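Putative NAD dependent dehydrogenase (Micromonospora echinospora, PDB 6NOR) binds NAD and probably acts as an oxidoreductase in the biosynthesis of the antibiotic gentamicin. Local coordinates at residues 116-119 with 124-127; 89-94 with 99-104. All coordinates share one frame; numbering follows the deposited sequence.

Contacts 1 and 2 follow one another along the chain in the NAD-binding Rossmann domain, with centres about 10 Å apart, and each places a post-strand loop against NAD. Contact 2 covers the adenine and also reaches the nicotinamide ribose; contact 1 meets that ribose and the nicotinamide ring. Between them, hydroxyl O3D of NAD lies within hydrogen-bonding distance of both carbonyls, 3.0 Å from Lys116 O and 3.2 Å from Thr93 O. The contacts also touch directly: Glu99, on the helix of contact 2, packs its CG 3.8 Å from His124 CG and its CB 3.9 Å from Val119 CG1. His98 adds a polar tie, hydrogen-bonded to carbonyls of Thr93, Pro117 and Leu118.

Contact 1: 116-119 with 124-127; sequences KPLV and HARQ. With NAD (nicotinamide-adenine-dinucleotide), chain G.
Val119 presses its CG2 methyl against the start of helix 122-134, 3.6 Å from Ala125 CB and 3.5 Å from Ala125 N. CG1 is turned anti to the carbonyl carbon (chi1 -70°), which leaves CG2 between the backbone N and the carbonyl carbon, on the side of the helix. The small alanine lets the loop come this close, and Val338 of helix 334-353 packs on the same residue. Leu118 adds a looser touch through CD2. The solvent side is looser: His124 touches Val119 CG2 through CB, at 3.8 Å, while its ring, flanked by Glu99, leads away from the loop toward solvent.

At the Lys116 end the packing gives way to polar chemistry. The 116-117 peptide is cis, as expected for the Glu-Lys-Pro motif of this family, and Lys116 O accepts a 2.8 Å hydrogen bond from ribose O2D of NAD. The lysine chain, bent at chi2 and chi3, carries NZ over the face of the nicotinamide, 3.5 Å from C3N; NZ also has weak polar links to Asp197 and His201. An alanine in place of Lys116 would probably leave this ring face less covered and deprive Asp197 and His201 of their shared amino partner. The chemistry thus divides the loop: apolar packing fixes the Val119 end to the helix, while a backbone carbonyl and a long amine address the cofactor.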
ATOM      1  N   LYS A 116      20.739  22.012  10.921  1.00 22.86           N
ATOM      2  CA  LYS A 116      20.797  20.889  11.842  1.00 19.27           C
ATOM      3  C   LYS A 116      22.169  20.196  11.776  1.00 23.36           C
ATOM      4  O   LYS A 116      22.727  20.034  10.701  1.00 26.07           O
ATOM      5  CB  LYS A 116      19.685  19.896  11.481  1.00 22.55           C
ATOM      6  CG  LYS A 116      20.185  18.478  11.496  1.00 31.37           C
ATOM      7  CD  LYS A 116      19.739  17.735  10.332  1.00 29.95           C
ATOM      8  CE  LYS A 116      20.788  16.781   9.808  1.00 33.72           C
ATOM      9  NZ  LYS A 116      20.196  16.057   8.642  1.00 43.99           N
ATOM     10  N   PRO A 117      22.727  19.800  12.926  1.00 24.35           N
ATOM     11  CA  PRO A 117      22.250  20.127  14.270  1.00 25.68           C
ATOM     12  C   PRO A 117      22.714  21.522  14.635  1.00 32.23           C
ATOM     13  O   PRO A 117      23.806  21.893  14.219  1.00 34.56           O
ATOM     14  CB  PRO A 117      22.913  19.061  15.153  1.00 22.49           C
ATOM     15  CG  PRO A 117      24.171  18.730  14.445  1.00 21.85           C
ATOM     16  CD  PRO A 117      23.903  18.914  12.964  1.00 20.26           C
ATOM     17  N   LEU A 118      21.898  22.286  15.352  1.00 36.25           N
ATOM     18  CA  LEU A 118      22.226  23.683  15.641  1.00 29.16           C
ATOM     19  C   LEU A 118      23.668  23.774  16.132  1.00 24.62           C
ATOM     20  O   LEU A 118      24.517  24.313  15.448  1.00 17.86           O
ATOM     21  CB  LEU A 118      21.261  24.278  16.674  1.00 26.48           C
ATOM     22  CG  LEU A 118      21.494  25.759  16.976  1.00 27.63           C
ATOM     23  CD1 LEU A 118      21.400  26.526  15.708  1.00 27.37           C
ATOM     24  CD2 LEU A 118      20.510  26.333  18.003  1.00 27.33           C
ATOM     25  N   VAL A 119      23.924  23.196  17.298  1.00 21.76           N
ATOM     26  CA  VAL A 119      25.249  23.091  17.879  1.00 20.62           C
ATOM     27  C   VAL A 119      25.365  21.728  18.552  1.00 24.87           C
ATOM     28  O   VAL A 119      24.444  20.934  18.497  1.00 22.51           O
ATOM     29  CB  VAL A 119      25.488  24.171  18.915  1.00 22.34           C
ATOM     30  CG1 VAL A 119      25.619  25.546  18.237  1.00 21.62           C
ATOM     31  CG2 VAL A 119      24.360  24.147  19.909  1.00 17.89           C
ATOM     32  N   HIS A 124      26.129  25.741  24.417  1.00 18.00           N
ATOM     33  CA  HIS A 124      26.278  26.486  23.176  1.00 20.41           C
ATOM     34  C   HIS A 124      24.946  26.925  22.610  1.00 19.96           C
ATOM     35  O   HIS A 124      24.842  27.995  22.049  1.00 22.02           O
ATOM     36  CB  HIS A 124      27.002  25.648  22.140  1.00 26.32           C
ATOM     37  CG  HIS A 124      28.451  25.455  22.433  1.00 33.52           C
ATOM     38  ND1 HIS A 124      29.222  24.514  21.788  1.00 35.82           N
ATOM     39  CD2 HIS A 124      29.268  26.076  23.311  1.00 35.27           C
ATOM     40  CE1 HIS A 124      30.457  24.570  22.254  1.00 36.07           C
ATOM     41  NE2 HIS A 124      30.508  25.505  23.183  1.00 34.31           N
ATOM     42  N   ALA A 125      23.924  26.099  22.771  1.00 17.91           N
ATOM     43  CA  ALA A 125      22.629  26.409  22.179  1.00 20.62           C
ATOM     44  C   ALA A 125      21.960  27.519  22.952  1.00 21.02           C
ATOM     45  O   ALA A 125      21.448  28.453  22.364  1.00 26.24           O
ATOM     46  CB  ALA A 125      21.722  25.169  22.136  1.00 17.81           C
ATOM     47  N   ARG A 126      21.958  27.411  24.271  1.00 17.86           N
ATOM     48  CA  ARG A 126      21.382  28.464  25.094  1.00 22.35           C
ATOM     49  C   ARG A 126      22.128  29.789  24.914  1.00 17.92           C
ATOM     50  O   ARG A 126      21.518  30.846  24.895  1.00 24.47           O
ATOM     51  CB  ARG A 126      21.381  28.066  26.573  1.00 17.87           C
ATOM     52  CG  ARG A 126      20.509  26.889  26.884  1.00 17.83           C
ATOM     53  CD  ARG A 126      20.515  26.604  28.369  1.00 17.84           C
ATOM     54  NE  ARG A 126      19.566  25.576  28.771  1.00 20.91           N
ATOM     55  CZ  ARG A 126      18.354  25.816  29.256  1.00 21.22           C
ATOM     56  NH1 ARG A 126      17.913  27.056  29.371  1.00 20.13           N
ATOM     57  NH2 ARG A 126      17.574  24.805  29.607  1.00 25.40           N
ATOM     58  N   GLN A 127      23.445  29.716  24.759  1.00 17.97           N
ATOM     59  CA  GLN A 127      24.274  30.917  24.667  1.00 21.65           C
ATOM     60  C   GLN A 127      24.203  31.576  23.310  1.00 18.05           C
ATOM     61  O   GLN A 127      24.217  32.801  23.203  1.00 21.46           O
ATOM     62  CB  GLN A 127      25.716  30.569  25.033  1.00 18.09           C
ATOM     63  CG  GLN A 127      25.789  30.200  26.504  1.00 24.96           C
ATOM     64  CD  GLN A 127      27.063  29.513  26.887  1.00 22.56           C
ATOM     65  OE1 GLN A 127      28.117  29.803  26.353  1.00 25.37           O
ATOM     66  NE2 GLN A 127      26.975  28.606  27.831  1.00 18.11           N
TER
HETATM   67  PA  NAD G 401      28.878  18.801   2.629  1.00 22.83           P
HETATM   68  O1A NAD G 401      30.141  17.995   3.018  1.00 25.09           O
HETATM   69  O2A NAD G 401      28.251  18.349   1.365  1.00 19.78           O
HETATM   70  O5B NAD G 401      29.263  20.315   2.477  1.00 20.72           O
HETATM   71  C5B NAD G 401      30.005  20.936   3.511  1.00 20.65           C
HETATM   72  C4B NAD G 401      30.617  22.214   2.879  1.00 23.14           C
HETATM   73  O4B NAD G 401      31.080  23.014   3.795  1.00 26.85           O
HETATM   74  C3B NAD G 401      31.805  21.820   2.032  1.00 26.04           C
HETATM   75  O3B NAD G 401      31.695  22.452   0.828  1.00 28.71           O
HETATM   76  C2B NAD G 401      33.032  22.346   2.827  1.00 23.04           C
HETATM   77  O2B NAD G 401      34.095  22.701   1.869  1.00 24.52           O
HETATM   78  C1B NAD G 401      32.563  23.398   3.365  1.00 22.62           C
HETATM   79  N9A NAD G 401      33.244  23.782   4.587  1.00 20.72           N
HETATM   80  C8A NAD G 401      33.831  23.021   5.532  1.00 18.23           C
HETATM   81  N7A NAD G 401      34.285  23.848   6.505  1.00 21.37           N
HETATM   82  C5A NAD G 401      33.984  25.102   6.161  1.00 18.28           C
HETATM   83  C6A NAD G 401      34.221  26.301   6.766  1.00 19.03           C
HETATM   84  N6A NAD G 401      34.865  26.519   7.963  1.00 18.45           N
HETATM   85  N1A NAD G 401      33.794  27.425   6.208  1.00 18.93           N
HETATM   86  C2A NAD G 401      33.143  27.393   5.019  1.00 18.29           C
HETATM   87  N3A NAD G 401      32.917  26.202   4.414  1.00 22.33           N
HETATM   88  C4A NAD G 401      33.329  25.063   4.981  1.00 19.76           C
HETATM   89  O3  NAD G 401      27.883  18.681   3.813  1.00 34.85           O
HETATM   90  PN  NAD G 401      26.311  18.944   3.803  1.00 17.82           P
HETATM   91  O1N NAD G 401      25.880  20.078   2.932  1.00 17.80           O
HETATM   92  O2N NAD G 401      25.585  17.663   3.431  1.00 20.96           O
HETATM   93  O5D NAD G 401      25.945  19.312   5.291  1.00 19.87           O
HETATM   94  C5D NAD G 401      26.184  20.611   5.799  1.00 17.83           C
HETATM   95  C4D NAD G 401      25.219  20.880   6.971  1.00 17.80           C
HETATM   96  O4D NAD G 401      23.969  20.747   6.629  1.00 18.71           O
HETATM   97  C3D NAD G 401      25.442  19.835   8.104  1.00 21.73           C
HETATM   98  O3D NAD G 401      25.352  20.445   9.263  1.00 20.39           O
HETATM   99  C2D NAD G 401      24.316  18.802   7.883  1.00 19.41           C
HETATM  100  O2D NAD G 401      24.007  18.122   9.173  1.00 21.38           O
HETATM  101  C1D NAD G 401      23.321  19.527   7.456  1.00 19.37           C
HETATM  102  N1N NAD G 401      22.428  18.793   6.610  1.00 23.31           N
HETATM  103  C2N NAD G 401      21.061  19.006   6.746  1.00 22.28           C
HETATM  104  C3N NAD G 401      20.143  18.319   5.949  1.00 22.81           C
HETATM  105  C7N NAD G 401      18.648  18.596   6.178  1.00 26.56           C
HETATM  106  O7N NAD G 401      17.834  17.981   5.595  1.00 31.44           O
HETATM  107  N7N NAD G 401      18.261  19.582   7.128  1.00 26.81           N
HETATM  108  C4N NAD G 401      20.558  17.401   5.011  1.00 18.04           C
HETATM  109  C5N NAD G 401      21.929  17.189   4.861  1.00 22.35           C
HETATM  110  C6N NAD G 401      22.864  17.889   5.670  1.00 24.26           C

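Contact 2: 89-94 with 99-104; sequences VVVATP and EPIAAQ. With NAD (nicotinamide-adenine-dinucleotide), chain G.
Apolar contacts between Val91 and Ile101 hold helix 98-107 against strand 86-91. Ile101 CG2 settles onto the fork of the valine, 3.7 Å from Val91 CG2 and 3.9 Å from Val91 CG1. Branched side chains suit both places, since each presents a broad hydrocarbon surface close to the backbone. The other arm of Ile101 is extended (chi2 177°), which carries CD1 onward to Thr93, where it meets OG1 at 3.8 Å and the methyl CG2 at 4.0 Å, tip to tip. Val30 and Leu77 also pack on Ile101, enclosing it in the core.

Hydrogen bonding is left to other partners, for none joins the two segments. With chi1 at 60°, Thr93 OG1 sits between its backbone N and carbonyl carbon and bonds to the hydroxyl of Thr97, just ahead of the helix. The methyl, besides meeting Ile101, faces the cofactor; threonine suits the place by offering a hydroxyl to Thr97 and a methyl to the base.

Contacts with NAD are van der Waals in kind at the adenine. Thr93 CG2 lies over one face of the base, 3.8 Å from N3A, and Pro94 covers the same face farther along, its CD 3.3 Å from C8A of NAD. The rigid, apolar proline ring suits this flat surface, and Trp183 packs on the proline.

Strand 86-91, helix 98-107 and strand 111-114 form a beta-alpha-beta unit, and the dinucleotide lying across the loops at the C-terminal ends of the parallel strands, here the one after strand 86-91, is typical of a Rossmann fold.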
ATOM      1  N   VAL A  89      22.492  35.247   6.835  1.00 18.09           N
ATOM      2  CA  VAL A  89      23.509  34.265   6.530  1.00 18.09           C
ATOM      3  C   VAL A  89      22.993  32.856   6.806  1.00 18.00           C
ATOM      4  O   VAL A  89      22.425  32.590   7.858  1.00 19.88           O
ATOM      5  CB  VAL A  89      24.784  34.513   7.353  1.00 23.09           C
ATOM      6  CG1 VAL A  89      25.869  33.523   6.961  1.00 18.16           C
ATOM      7  CG2 VAL A  89      25.255  35.953   7.179  1.00 18.26           C
ATOM      8  N   VAL A  90      23.171  31.978   5.829  1.00 17.96           N
ATOM      9  CA  VAL A  90      22.869  30.567   5.945  1.00 17.89           C
ATOM     10  C   VAL A  90      24.158  29.796   6.209  1.00 21.51           C
ATOM     11  O   VAL A  90      25.120  29.895   5.442  1.00 18.26           O
ATOM     12  CB  VAL A  90      22.197  30.014   4.668  1.00 17.84           C
ATOM     13  CG1 VAL A  90      21.981  28.500   4.791  1.00 17.78           C
ATOM     14  CG2 VAL A  90      20.879  30.681   4.448  1.00 17.81           C
ATOM     15  N   VAL A  91      24.170  29.037   7.300  1.00 22.63           N
ATOM     16  CA  VAL A  91      25.331  28.242   7.677  1.00 17.93           C
ATOM     17  C   VAL A  91      25.104  26.743   7.466  1.00 17.88           C
ATOM     18  O   VAL A  91      24.378  26.095   8.207  1.00 17.83           O
ATOM     19  CB  VAL A  91      25.718  28.495   9.129  1.00 17.96           C
ATOM     20  CG1 VAL A  91      26.911  27.652   9.510  1.00 17.99           C
ATOM     21  CG2 VAL A  91      26.038  29.950   9.324  1.00 18.02           C
ATOM     22  N   ALA A  92      25.736  26.207   6.433  1.00 17.89           N
ATOM     23  CA  ALA A  92      25.568  24.814   6.064  1.00 19.28           C
ATOM     24  C   ALA A  92      26.927  24.158   5.970  1.00 18.70           C
ATOM     25  O   ALA A  92      27.328  23.682   4.922  1.00 19.37           O
ATOM     26  CB  ALA A  92      24.806  24.694   4.726  1.00 19.84           C
ATOM     27  N   THR A  93      27.647  24.160   7.075  1.00 21.74           N
ATOM     28  CA  THR A  93      29.000  23.646   7.095  1.00 17.99           C
ATOM     29  C   THR A  93      28.990  22.410   7.980  1.00 17.99           C
ATOM     30  O   THR A  93      27.942  22.074   8.513  1.00 17.94           O
ATOM     31  CB  THR A  93      29.954  24.712   7.609  1.00 22.20           C
ATOM     32  OG1 THR A  93      29.570  25.085   8.939  1.00 26.30           O
ATOM     33  CG2 THR A  93      29.895  25.931   6.705  1.00 20.87           C
ATOM     34  N   PRO A  94      30.135  21.714   8.134  1.00 18.04           N
ATOM     35  CA  PRO A  94      30.120  20.576   9.062  1.00 18.04           C
ATOM     36  C   PRO A  94      29.679  20.975  10.460  1.00 24.28           C
ATOM     37  O   PRO A  94      29.860  22.142  10.872  1.00 18.05           O
ATOM     38  CB  PRO A  94      31.565  20.118   9.059  1.00 18.11           C
ATOM     39  CG  PRO A  94      32.036  20.453   7.709  1.00 18.12           C
ATOM     40  CD  PRO A  94      31.418  21.776   7.411  1.00 19.25           C
ATOM     41  N   GLU A  99      28.896  26.458  15.604  1.00 18.09           N
ATOM     42  CA  GLU A  99      28.950  27.418  16.707  1.00 26.10           C
ATOM     43  C   GLU A  99      29.917  28.604  16.462  1.00 20.91           C
ATOM     44  O   GLU A  99      29.514  29.736  16.646  1.00 23.16           O
ATOM     45  CB  GLU A  99      29.298  26.707  18.018  1.00 33.20           C
ATOM     46  CG  GLU A  99      28.941  27.506  19.273  1.00 41.16           C
ATOM     47  CD  GLU A  99      30.001  28.526  19.645  1.00 52.48           C
ATOM     48  OE1 GLU A  99      31.193  28.258  19.382  1.00 57.62           O
ATOM     49  OE2 GLU A  99      29.646  29.598  20.187  1.00 59.63           O
ATOM     50  N   PRO A 100      31.184  28.353  16.070  1.00 18.25           N
ATOM     51  CA  PRO A 100      32.047  29.517  15.819  1.00 18.44           C
ATOM     52  C   PRO A 100      31.506  30.429  14.713  1.00 24.82           C
ATOM     53  O   PRO A 100      31.499  31.654  14.849  1.00 28.09           O
ATOM     54  CB  PRO A 100      33.373  28.903  15.366  1.00 18.38           C
ATOM     55  CG  PRO A 100      33.302  27.465  15.726  1.00 18.34           C
ATOM     56  CD  PRO A 100      31.888  27.072  15.853  1.00 18.25           C
ATOM     57  N   ILE A 101      31.057  29.825  13.622  1.00 23.11           N
ATOM     58  CA  ILE A 101      30.600  30.593  12.480  1.00 18.28           C
ATOM     59  C   ILE A 101      29.343  31.388  12.822  1.00 20.39           C
ATOM     60  O   ILE A 101      29.257  32.574  12.520  1.00 24.42           O
ATOM     61  CB  ILE A 101      30.356  29.678  11.265  1.00 18.23           C
ATOM     62  CG1 ILE A 101      31.697  29.205  10.699  1.00 18.29           C
ATOM     63  CG2 ILE A 101      29.597  30.401  10.179  1.00 18.21           C
ATOM     64  CD1 ILE A 101      31.562  28.234   9.522  1.00 18.24           C
ATOM     65  N   ALA A 102      28.379  30.752  13.475  1.00 18.17           N
ATOM     66  CA  ALA A 102      27.154  31.459  13.847  1.00 19.75           C
ATOM     67  C   ALA A 102      27.403  32.511  14.898  1.00 20.38           C
ATOM     68  O   ALA A 102      26.705  33.511  14.929  1.00 22.26           O
ATOM     69  CB  ALA A 102      26.093  30.487  14.344  1.00 19.92           C
ATOM     70  N   ALA A 103      28.379  32.281  15.775  1.00 22.32           N
ATOM     71  CA  ALA A 103      28.695  33.263  16.815  1.00 24.63           C
ATOM     72  C   ALA A 103      29.280  34.529  16.187  1.00 18.39           C
ATOM     73  O   ALA A 103      28.998  35.635  16.615  1.00 18.43           O
ATOM     74  CB  ALA A 103      29.658  32.688  17.827  1.00 18.33           C
ATOM     75  N   GLN A 104      30.086  34.348  15.155  1.00 18.42           N
ATOM     76  CA  GLN A 104      30.695  35.475  14.456  1.00 26.96           C
ATOM     77  C   GLN A 104      29.668  36.235  13.591  1.00 24.34           C
ATOM     78  O   GLN A 104      29.703  37.454  13.504  1.00 25.53           O
ATOM     79  CB  GLN A 104      31.850  34.983  13.601  1.00 31.81           C
ATOM     80  CG  GLN A 104      32.603  36.070  12.881  1.00 41.55           C
ATOM     81  CD  GLN A 104      33.680  35.515  11.974  1.00 48.48           C
ATOM     82  OE1 GLN A 104      34.065  34.343  12.084  1.00 46.95           O
ATOM     83  NE2 GLN A 104      34.171  36.354  11.065  1.00 45.11           N
TER
HETATM   84  PA  NAD G 401      28.878  18.801   2.629  1.00 22.83           P
HETATM   85  O1A NAD G 401      30.141  17.995   3.018  1.00 25.09           O
HETATM   86  O2A NAD G 401      28.251  18.349   1.365  1.00 19.78           O
HETATM   87  O5B NAD G 401      29.263  20.315   2.477  1.00 20.72           O
HETATM   88  C5B NAD G 401      30.005  20.936   3.511  1.00 20.65           C
HETATM   89  C4B NAD G 401      30.617  22.214   2.879  1.00 23.14           C
HETATM   90  O4B NAD G 401      31.080  23.014   3.795  1.00 26.85           O
HETATM   91  C3B NAD G 401      31.805  21.820   2.032  1.00 26.04           C
HETATM   92  O3B NAD G 401      31.695  22.452   0.828  1.00 28.71           O
HETATM   93  C2B NAD G 401      33.032  22.346   2.827  1.00 23.04           C
HETATM   94  O2B NAD G 401      34.095  22.701   1.869  1.00 24.52           O
HETATM   95  C1B NAD G 401      32.563  23.398   3.365  1.00 22.62           C
HETATM   96  N9A NAD G 401      33.244  23.782   4.587  1.00 20.72           N
HETATM   97  C8A NAD G 401      33.831  23.021   5.532  1.00 18.23           C
HETATM   98  N7A NAD G 401      34.285  23.848   6.505  1.00 21.37           N
HETATM   99  C5A NAD G 401      33.984  25.102   6.161  1.00 18.28           C
HETATM  100  C6A NAD G 401      34.221  26.301   6.766  1.00 19.03           C
HETATM  101  N6A NAD G 401      34.865  26.519   7.963  1.00 18.45           N
HETATM  102  N1A NAD G 401      33.794  27.425   6.208  1.00 18.93           N
HETATM  103  C2A NAD G 401      33.143  27.393   5.019  1.00 18.29           C
HETATM  104  N3A NAD G 401      32.917  26.202   4.414  1.00 22.33           N
HETATM  105  C4A NAD G 401      33.329  25.063   4.981  1.00 19.76           C
HETATM  106  O3  NAD G 401      27.883  18.681   3.813  1.00 34.85           O
HETATM  107  PN  NAD G 401      26.311  18.944   3.803  1.00 17.82           P
HETATM  108  O1N NAD G 401      25.880  20.078   2.932  1.00 17.80           O
HETATM  109  O2N NAD G 401      25.585  17.663   3.431  1.00 20.96           O
HETATM  110  O5D NAD G 401      25.945  19.312   5.291  1.00 19.87           O
HETATM  111  C5D NAD G 401      26.184  20.611   5.799  1.00 17.83           C
HETATM  112  C4D NAD G 401      25.219  20.880   6.971  1.00 17.80           C
HETATM  113  O4D NAD G 401      23.969  20.747   6.629  1.00 18.71           O
HETATM  114  C3D NAD G 401      25.442  19.835   8.104  1.00 21.73           C
HETATM  115  O3D NAD G 401      25.352  20.445   9.263  1.00 20.39           O
HETATM  116  C2D NAD G 401      24.316  18.802   7.883  1.00 19.41           C
HETATM  117  O2D NAD G 401      24.007  18.122   9.173  1.00 21.38           O
HETATM  118  C1D NAD G 401      23.321  19.527   7.456  1.00 19.37           C
HETATM  119  N1N NAD G 401      22.428  18.793   6.610  1.00 23.31           N
HETATM  120  C2N NAD G 401      21.061  19.006   6.746  1.00 22.28           C
HETATM  121  C3N NAD G 401      20.143  18.319   5.949  1.00 22.81           C
HETATM  122  C7N NAD G 401      18.648  18.596   6.178  1.00 26.56           C
HETATM  123  O7N NAD G 401      17.834  17.981   5.595  1.00 31.44           O
HETATM  124  N7N NAD G 401      18.261  19.582   7.128  1.00 26.81           N
HETATM  125  C4N NAD G 401      20.558  17.401   5.011  1.00 18.04           C
HETATM  126  C5N NAD G 401      21.929  17.189   4.861  1.00 22.35           C
HETATM  127  C6N NAD G 401      22.864  17.889   5.670  1.00 24.26           C